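Side-chain contact in glycosyl hydrolases family 31 family protein (Aspergillus niger, PDB 6DRU), which catalyses the release of alpha-xylose from the non-reducing terminal glucose of xyloglucan oligosaccharides: residues P177-M182 with F189-P194. Sequence-based numbering, arbitrary orientation.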
# COMPACT_ATOMS: atom_id res chain seq x y z
N PRO A 177 17.16 11.98 -16.18
CA PRO A 177 15.87 12.50 -16.67
C PRO A 177 15.47 13.75 -15.91
O PRO A 177 15.39 13.75 -14.68
CB PRO A 177 14.90 11.34 -16.43
CG PRO A 177 15.52 10.58 -15.30
CD PRO A 177 17.01 10.70 -15.48
N THR A 178 15.21 14.83 -16.64
CA THR A 178 14.83 16.10 -16.05
C THR A 178 13.66 16.70 -16.83
O THR A 178 13.80 16.99 -18.02
CB THR A 178 16.01 17.07 -16.03
OG1 THR A 178 17.10 16.48 -15.32
CG2 THR A 178 15.63 18.38 -15.36
N PRO A 179 12.50 16.89 -16.20
CA PRO A 179 11.31 17.34 -16.94
C PRO A 179 11.33 18.84 -17.25
O PRO A 179 10.51 19.62 -16.77
CB PRO A 179 10.17 16.95 -15.99
CG PRO A 179 10.78 17.10 -14.63
CD PRO A 179 12.22 16.69 -14.77
N VAL A 180 12.30 19.24 -18.07
CA VAL A 180 12.38 20.60 -18.61
C VAL A 180 12.60 20.45 -20.11
O VAL A 180 13.64 19.94 -20.54
CB VAL A 180 13.51 21.42 -17.97
CG1 VAL A 180 13.68 22.74 -18.70
CG2 VAL A 180 13.24 21.64 -16.50
N PHE A 181 11.62 20.88 -20.91
CA PHE A 181 11.72 20.69 -22.35
C PHE A 181 11.21 21.93 -23.08
O PHE A 181 10.40 22.70 -22.56
CB PHE A 181 10.94 19.45 -22.82
CG PHE A 181 9.44 19.61 -22.78
CD1 PHE A 181 8.74 20.04 -23.90
CD2 PHE A 181 8.72 19.29 -21.64
CE1 PHE A 181 7.37 20.18 -23.87
CE2 PHE A 181 7.35 19.42 -21.61
CZ PHE A 181 6.67 19.87 -22.73
N MET A 182 11.71 22.10 -24.30
CA MET A 182 11.22 23.11 -25.23
C MET A 182 10.47 22.42 -26.37
O MET A 182 10.84 21.32 -26.80
CB MET A 182 12.36 23.94 -25.82
CG MET A 182 13.18 24.71 -24.82
SD MET A 182 14.44 25.72 -25.64
CE MET A 182 15.27 24.48 -26.64
N PHE A 189 8.35 24.16 -20.86
CA PHE A 189 7.54 23.57 -19.81
C PHE A 189 8.45 23.00 -18.74
O PHE A 189 9.44 22.32 -19.05
CB PHE A 189 6.63 22.48 -20.39
CG PHE A 189 5.61 21.94 -19.42
CD1 PHE A 189 5.94 20.92 -18.54
CD2 PHE A 189 4.31 22.44 -19.40
CE1 PHE A 189 5.00 20.41 -17.66
CE2 PHE A 189 3.37 21.93 -18.52
CZ PHE A 189 3.72 20.92 -17.65
N ILE A 190 8.13 23.27 -17.47
CA ILE A 190 8.90 22.78 -16.33
C ILE A 190 7.95 22.05 -15.40
O ILE A 190 7.01 22.64 -14.87
CB ILE A 190 9.60 23.92 -15.58
CG1 ILE A 190 10.51 24.71 -16.53
CG2 ILE A 190 10.40 23.37 -14.41
CD1 ILE A 190 11.17 25.91 -15.87
N TRP A 191 8.20 20.76 -15.19
CA TRP A 191 7.47 19.94 -14.23
C TRP A 191 8.22 20.03 -12.91
O TRP A 191 9.13 19.25 -12.62
CB TRP A 191 7.34 18.51 -14.74
CG TRP A 191 6.60 17.53 -13.88
CD1 TRP A 191 7.15 16.54 -13.12
CD2 TRP A 191 5.18 17.41 -13.73
NE1 TRP A 191 6.16 15.82 -12.49
CE2 TRP A 191 4.94 16.33 -12.85
CE3 TRP A 191 4.08 18.11 -14.25
CZ2 TRP A 191 3.66 15.94 -12.47
CZ3 TRP A 191 2.81 17.72 -13.87
CH2 TRP A 191 2.61 16.64 -12.99
N ASN A 192 7.85 21.03 -12.10
CA ASN A 192 8.58 21.37 -10.87
C ASN A 192 8.20 20.39 -9.75
O ASN A 192 7.48 20.70 -8.81
CB ASN A 192 8.28 22.81 -10.47
CG ASN A 192 9.14 23.28 -9.30
OD1 ASN A 192 10.25 22.79 -9.10
ND2 ASN A 192 8.62 24.23 -8.54
N MET A 193 8.72 19.17 -9.88
CA MET A 193 8.38 18.08 -8.98
C MET A 193 9.63 17.26 -8.68
O MET A 193 10.36 16.87 -9.61
CB MET A 193 7.30 17.18 -9.58
CG MET A 193 6.03 17.92 -9.99
SD MET A 193 4.95 18.28 -8.60
CE MET A 193 4.17 16.68 -8.38
N PRO A 194 9.92 16.97 -7.41
CA PRO A 194 11.05 16.10 -7.06
C PRO A 194 10.73 14.62 -7.03
O PRO A 194 11.63 13.82 -6.75
CB PRO A 194 11.42 16.60 -5.66
CG PRO A 194 10.11 16.99 -5.07
CD PRO A 194 9.28 17.54 -6.21
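Val180 and Ile190 face each other as a non-hydrogen-bonded pair where strands 177-182 and 189-191 run antiparallel. Next to them, Phe181 and Phe189 form a hydrogen-bonded pair. Phe181 N donates to Phe189 O at 3.2 Å, and Phe189 N returns a bond to Phe181 O at 3.0 Å. On the other side of the Val180-Ile190 pair, Trp191 N gives a nearly straight bond to Pro179 O, also at 3.0 Å. Pro179 has no N-H to give, and it sits at the centre of an inverse gamma turn in which Val180 N bonds to Thr178 O.

The side chains sort onto two faces. On one, Val180 CG2 lies beside Ile190 CG2 at 3.9 Å, the two branched chains pointing the same way. Ile190 also touches Thr239 of helix 228-239, and Val180 touches Thr508 of helix 492-508. On the other, the CE2-CZ end of the Phe181 ring reaches Phe189 CB, with CE2 3.4 Å from it. Phe181 CG stands between its own N and carbonyl carbon (chi1 73°), which swings the ring toward the neighbouring strand. Phe189 CG lies anti to its N (chi1 -172°), which leads its ring away from strand 177-182 and leaves its CB against the Phe181 ring. The two rings are tilted by only 28°, but they are displaced so far that there is little stacking. Two residues along, past Val180 and Ile190, Pro179 CB meets Trp191 CB at 3.5 Å. Pro179 CG lies at the edge of the indole, near its plane, and 3.4 Å from Trp191 O. Phe208 of strand 205-213 packs against both Phe189 and Trp191.

The contact belongs to the beta hairpin of strands 176-183 and 187-191, inside a mixed sheet and away from the xylose pocket. The side-chain-to-side-chain contacts across the hairpin are apolar, and all six touching residues are buried. Backbone bonds hold the strands in register, while the buried rings around Phe208 pack this sheet against the one containing strand 205-213.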